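Local coordinates for chromosome partition protein Smc (Pyrococcus yayanosii, PDB 5XEI) that hydrolyses ATP and binds DNA as an SMC-family homodimer, and is probably required for chromosome condensation and partitioning, at residues R160-Y172 / K362-K374. Sequence-based numbering, arbitrary orientation.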
loop_
_atom_site.group_PDB
_atom_site.type_symbol
_atom_site.label_atom_id
_atom_site.label_comp_id
_atom_site.label_asym_id
_atom_site.label_seq_id
_atom_site.Cartn_x
_atom_site.Cartn_y
_atom_site.Cartn_z
ATOM N N ARG A 160 -14.169 -13.860 7.491
ATOM C CA ARG A 160 -12.755 -13.638 7.802
ATOM C C ARG A 160 -12.424 -12.165 7.956
ATOM O O ARG A 160 -11.714 -11.776 8.893
ATOM C CB ARG A 160 -11.875 -14.235 6.704
ATOM C CG ARG A 160 -10.374 -14.011 6.901
ATOM C CD ARG A 160 -9.587 -14.662 5.788
ATOM N NE ARG A 160 -9.826 -14.033 4.484
ATOM C CZ ARG A 160 -9.654 -12.738 4.229
ATOM N NH1 ARG A 160 -9.208 -11.909 5.170
ATOM N NH2 ARG A 160 -9.914 -12.255 3.018
ATOM N N GLN A 161 -12.906 -11.340 7.021
ATOM C CA GLN A 161 -12.504 -9.940 6.926
ATOM C C GLN A 161 -12.624 -9.201 8.247
ATOM O O GLN A 161 -11.810 -8.324 8.550
ATOM C CB GLN A 161 -13.348 -9.238 5.877
ATOM C CG GLN A 161 -13.109 -9.747 4.488
ATOM C CD GLN A 161 -13.492 -11.199 4.315
ATOM O OE1 GLN A 161 -13.931 -11.852 5.268
ATOM N NE2 GLN A 161 -13.272 -11.736 3.111
ATOM N N LEU A 162 -13.639 -9.525 9.042
ATOM C CA LEU A 162 -13.733 -8.889 10.342
ATOM C C LEU A 162 -12.592 -9.323 11.253
ATOM O O LEU A 162 -12.090 -8.519 12.046
ATOM C CB LEU A 162 -15.087 -9.177 10.980
ATOM C CG LEU A 162 -15.169 -8.578 12.377
ATOM C CD1 LEU A 162 -16.513 -8.008 12.603
ATOM C CD2 LEU A 162 -14.916 -9.643 13.406
ATOM N N ILE A 163 -12.164 -10.583 11.162
ATOM C CA ILE A 163 -10.987 -10.996 11.930
ATOM C C ILE A 163 -9.753 -10.195 11.506
ATOM O O ILE A 163 -8.935 -9.816 12.358
ATOM C CB ILE A 163 -10.759 -12.518 11.823
ATOM C CG1 ILE A 163 -11.998 -13.269 12.294
ATOM C CG2 ILE A 163 -9.618 -12.957 12.729
ATOM C CD1 ILE A 163 -12.383 -12.958 13.732
ATOM N N ASP A 164 -9.600 -9.907 10.197
ATOM C CA ASP A 164 -8.487 -9.058 9.751
ATOM C C ASP A 164 -8.477 -7.728 10.482
ATOM O O ASP A 164 -7.462 -7.326 11.071
ATOM C CB ASP A 164 -8.531 -8.777 8.241
ATOM C CG ASP A 164 -8.499 -10.040 7.388
ATOM O OD1 ASP A 164 -7.957 -11.067 7.851
ATOM O OD2 ASP A 164 -8.978 -9.998 6.227
ATOM N N GLU A 165 -9.600 -7.013 10.415
ATOM C CA GLU A 165 -9.769 -5.790 11.191
ATOM C C GLU A 165 -9.347 -5.972 12.650
ATOM O O GLU A 165 -8.485 -5.242 13.157
ATOM C CB GLU A 165 -11.223 -5.343 11.083
ATOM C CG GLU A 165 -11.605 -4.901 9.668
ATOM C CD GLU A 165 -12.970 -4.237 9.601
ATOM O OE1 GLU A 165 -13.683 -4.427 8.588
ATOM O OE2 GLU A 165 -13.326 -3.541 10.576
ATOM N N ILE A 166 -9.919 -6.962 13.339
ATOM C CA ILE A 166 -9.672 -7.093 14.770
ATOM C C ILE A 166 -8.188 -7.334 15.039
ATOM O O ILE A 166 -7.600 -6.763 15.966
ATOM C CB ILE A 166 -10.543 -8.213 15.371
ATOM C CG1 ILE A 166 -12.037 -7.953 15.142
ATOM C CG2 ILE A 166 -10.246 -8.365 16.840
ATOM C CD1 ILE A 166 -12.455 -6.522 15.339
ATOM N N SER A 167 -7.570 -8.199 14.237
ATOM C CA SER A 167 -6.173 -8.531 14.458
ATOM C C SER A 167 -5.264 -7.347 14.187
ATOM O O SER A 167 -4.165 -7.287 14.748
ATOM C CB SER A 167 -5.764 -9.728 13.595
ATOM O OG SER A 167 -6.037 -9.501 12.230
ATOM N N GLY A 168 -5.708 -6.398 13.368
ATOM C CA GLY A 168 -4.932 -5.200 13.132
ATOM C C GLY A 168 -3.789 -5.365 12.159
ATOM O O GLY A 168 -2.796 -4.638 12.254
ATOM N N ILE A 169 -3.905 -6.295 11.207
ATOM C CA ILE A 169 -2.858 -6.507 10.212
ATOM C C ILE A 169 -2.684 -5.344 9.240
ATOM O O ILE A 169 -1.757 -5.371 8.421
ATOM C CB ILE A 169 -3.144 -7.781 9.398
ATOM C CG1 ILE A 169 -4.537 -7.688 8.761
ATOM C CG2 ILE A 169 -2.967 -9.019 10.265
ATOM C CD1 ILE A 169 -4.867 -8.812 7.802
ATOM N N ALA A 170 -3.532 -4.320 9.300
ATOM C CA ALA A 170 -3.401 -3.217 8.350
ATOM C C ALA A 170 -2.026 -2.568 8.437
ATOM O O ALA A 170 -1.451 -2.178 7.411
ATOM C CB ALA A 170 -4.480 -2.171 8.587
ATOM N N GLU A 171 -1.471 -2.459 9.642
ATOM C CA GLU A 171 -0.185 -1.783 9.770
ATOM C C GLU A 171 0.894 -2.499 8.970
ATOM O O GLU A 171 1.717 -1.858 8.301
ATOM C CB GLU A 171 0.177 -1.675 11.244
ATOM C CG GLU A 171 -1.051 -1.299 12.056
ATOM C CD GLU A 171 -0.811 -1.339 13.539
ATOM O OE1 GLU A 171 -0.643 -2.456 14.078
ATOM O OE2 GLU A 171 -0.799 -0.254 14.161
ATOM N N TYR A 172 0.877 -3.835 8.994
ATOM C CA TYR A 172 1.797 -4.609 8.169
ATOM C C TYR A 172 1.489 -4.431 6.690
ATOM O O TYR A 172 2.403 -4.425 5.857
ATOM C CB TYR A 172 1.731 -6.087 8.558
ATOM C CG TYR A 172 2.206 -6.345 9.957
ATOM C CD1 TYR A 172 1.333 -6.233 11.039
ATOM C CD2 TYR A 172 3.531 -6.678 10.209
ATOM C CE1 TYR A 172 1.769 -6.455 12.343
ATOM C CE2 TYR A 172 3.979 -6.904 11.510
ATOM C CZ TYR A 172 3.087 -6.792 12.567
ATOM O OH TYR A 172 3.506 -7.002 13.856
ATOM N N LYS A 362 0.851 -12.750 9.016
ATOM C CA LYS A 362 0.126 -13.986 9.248
ATOM C C LYS A 362 0.165 -14.371 10.726
ATOM O O LYS A 362 -0.877 -14.669 11.318
ATOM C CB LYS A 362 0.688 -15.084 8.361
ATOM C CG LYS A 362 0.182 -16.421 8.759
ATOM C CD LYS A 362 1.095 -17.506 8.259
ATOM C CE LYS A 362 0.576 -18.111 6.983
ATOM N NZ LYS A 362 0.344 -19.583 7.157
ATOM N N ASN A 363 1.346 -14.326 11.354
ATOM C CA ASN A 363 1.441 -14.616 12.791
ATOM C C ASN A 363 0.440 -13.806 13.612
ATOM O O ASN A 363 -0.233 -14.342 14.501
ATOM C CB ASN A 363 2.846 -14.335 13.318
ATOM C CG ASN A 363 3.881 -15.272 12.752
ATOM O OD1 ASN A 363 3.551 -16.283 12.146
ATOM N ND2 ASN A 363 5.143 -14.928 12.926
ATOM N N VAL A 364 0.368 -12.499 13.370
ATOM C CA VAL A 364 -0.574 -11.689 14.125
ATOM C C VAL A 364 -1.982 -12.172 13.859
ATOM O O VAL A 364 -2.824 -12.219 14.763
ATOM C CB VAL A 364 -0.418 -10.197 13.782
ATOM C CG1 VAL A 364 -1.259 -9.357 14.718
ATOM C CG2 VAL A 364 1.027 -9.777 13.873
ATOM N N PHE A 365 -2.262 -12.550 12.616
ATOM C CA PHE A 365 -3.600 -13.016 12.297
ATOM C C PHE A 365 -3.927 -14.273 13.083
ATOM O O PHE A 365 -4.969 -14.353 13.750
ATOM C CB PHE A 365 -3.734 -13.266 10.801
ATOM C CG PHE A 365 -5.062 -13.813 10.412
ATOM C CD1 PHE A 365 -6.164 -12.974 10.280
ATOM C CD2 PHE A 365 -5.232 -15.169 10.199
ATOM C CE1 PHE A 365 -7.402 -13.483 9.920
ATOM C CE2 PHE A 365 -6.477 -15.681 9.828
ATOM C CZ PHE A 365 -7.547 -14.840 9.684
ATOM N N MET A 366 -3.029 -15.259 13.038
ATOM C CA MET A 366 -3.299 -16.532 13.692
ATOM C C MET A 366 -3.379 -16.370 15.200
ATOM O O MET A 366 -4.246 -16.967 15.844
ATOM C CB MET A 366 -2.229 -17.552 13.325
ATOM C CG MET A 366 -2.094 -17.786 11.848
ATOM S SD MET A 366 -3.564 -18.579 11.177
ATOM C CE MET A 366 -3.662 -19.994 12.262
ATOM N N ARG A 367 -2.471 -15.583 15.783
ATOM C CA ARG A 367 -2.531 -15.317 17.215
ATOM C C ARG A 367 -3.879 -14.747 17.588
ATOM O O ARG A 367 -4.477 -15.134 18.596
ATOM C CB ARG A 367 -1.432 -14.345 17.627
ATOM C CG ARG A 367 -1.356 -14.140 19.132
ATOM C CD ARG A 367 -2.060 -12.884 19.627
ATOM N NE ARG A 367 -2.238 -12.970 21.069
ATOM C CZ ARG A 367 -2.084 -11.965 21.932
ATOM N NH1 ARG A 367 -1.741 -10.765 21.516
ATOM N NH2 ARG A 367 -2.251 -12.172 23.236
ATOM N N THR A 368 -4.366 -13.799 16.791
ATOM C CA THR A 368 -5.704 -13.280 17.016
ATOM C C THR A 368 -6.732 -14.364 16.771
ATOM O O THR A 368 -7.609 -14.602 17.607
ATOM C CB THR A 368 -5.967 -12.086 16.104
ATOM O OG1 THR A 368 -4.941 -11.101 16.288
ATOM C CG2 THR A 368 -7.327 -11.475 16.410
ATOM N N LEU A 369 -6.609 -15.060 15.638
ATOM C CA LEU A 369 -7.617 -16.037 15.263
ATOM C C LEU A 369 -7.739 -17.140 16.302
ATOM O O LEU A 369 -8.840 -17.630 16.571
ATOM C CB LEU A 369 -7.272 -16.607 13.895
ATOM C CG LEU A 369 -8.239 -17.539 13.172
ATOM C CD1 LEU A 369 -7.808 -18.957 13.318
ATOM C CD2 LEU A 369 -9.671 -17.358 13.671
ATOM N N GLU A 370 -6.631 -17.520 16.923
ATOM C CA GLU A 370 -6.688 -18.600 17.892
ATOM C C GLU A 370 -7.203 -18.119 19.237
ATOM O O GLU A 370 -7.977 -18.831 19.893
ATOM C CB GLU A 370 -5.311 -19.255 18.008
ATOM C CG GLU A 370 -5.032 -20.203 16.828
ATOM C CD GLU A 370 -3.568 -20.233 16.356
ATOM O OE1 GLU A 370 -3.363 -20.396 15.134
ATOM O OE2 GLU A 370 -2.626 -20.118 17.179
ATOM N N ALA A 371 -6.805 -16.916 19.664
ATOM C CA ALA A 371 -7.362 -16.363 20.893
ATOM C C ALA A 371 -8.884 -16.327 20.811
ATOM O O ALA A 371 -9.594 -16.837 21.694
ATOM C CB ALA A 371 -6.799 -14.960 21.153
ATOM N N ILE A 372 -9.405 -15.773 19.719
ATOM C CA ILE A 372 -10.850 -15.647 19.613
ATOM C C ILE A 372 -11.510 -17.022 19.606
ATOM O O ILE A 372 -12.580 -17.217 20.194
ATOM C CB ILE A 372 -11.205 -14.813 18.371
ATOM C CG1 ILE A 372 -10.706 -13.371 18.568
ATOM C CG2 ILE A 372 -12.715 -14.894 18.073
ATOM C CD1 ILE A 372 -10.805 -12.507 17.323
ATOM N N ALA A 373 -10.870 -18.006 18.984
ATOM C CA ALA A 373 -11.491 -19.325 18.927
ATOM C C ALA A 373 -11.515 -19.989 20.300
ATOM O O ALA A 373 -12.482 -20.676 20.643
ATOM C CB ALA A 373 -10.767 -20.202 17.914
ATOM N N LYS A 374 -10.463 -19.821 21.094
ATOM C CA LYS A 374 -10.528 -20.296 22.473
ATOM C C LYS A 374 -11.700 -19.646 23.200
ATOM O O LYS A 374 -12.574 -20.336 23.752
ATOM C CB LYS A 374 -9.205 -20.009 23.185
ATOM C CG LYS A 374 -9.142 -20.308 24.687
ATOM C CD LYS A 374 -7.753 -19.877 25.200
ATOM C CE LYS A 374 -7.703 -19.566 26.697
ATOM N NZ LYS A 374 -6.454 -18.779 27.035
#
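F365 pushes its ring as a knob into a hole on helix 156-167 made by R160, I163, D164 and S167. The methyl CG2 of I163 meets the ring obliquely, lying 3.6 Å from F365 CE1, and the R160 chain crosses the ring at about a right angle. The D164 carboxylate, its plane turned 53° from that of the ring, also comes at it obliquely, whereas S167 OG lies near the ring plane at the edge, 4.0 Å from F365 CD1. With CG set opposite the backbone N (chi1 177°), the phenyl is carried over to the partner helix although the CA–CB bond of F365 runs alongside helix 156-167 rather than toward it.

Next to this knob the backbones come together at S167 and T368, whose CA atoms are 5.4 Å apart. Here S167 CB abuts the T368 side chain. No hydrogen bond joins the segments; each hydroxyl looks to its own helix. T368 OG1 donates to V364 O (2.8 Å) from out of the carbonyl plane, while T368 N reaches that oxygen from the opposite face. S167 OG lies within bonding distance of both I163 O and D164 O.

At one end of the contact I163 CD1 and I372 CD1 meet tip to tip, 3.9 Å apart; at the other, V364 CG2 packs obliquely against the Y172 ring, 3.7 Å from CE1. Between S167 and Y172 the chain turns through a Schellman motif at G168, where it passes from helix 156-167 into the long coiled-coil helix 170-246.

The contact lies where the head domain meets the base of the coiled coil, between the short helix 156-167 and helix 321-383, the axes of segments 160-167 and 362-374 crossing at 107°. F400 and P399 also touch F365, strand 388-393 packs on L369 and I372, and helix 424-440 meets T368 and I372.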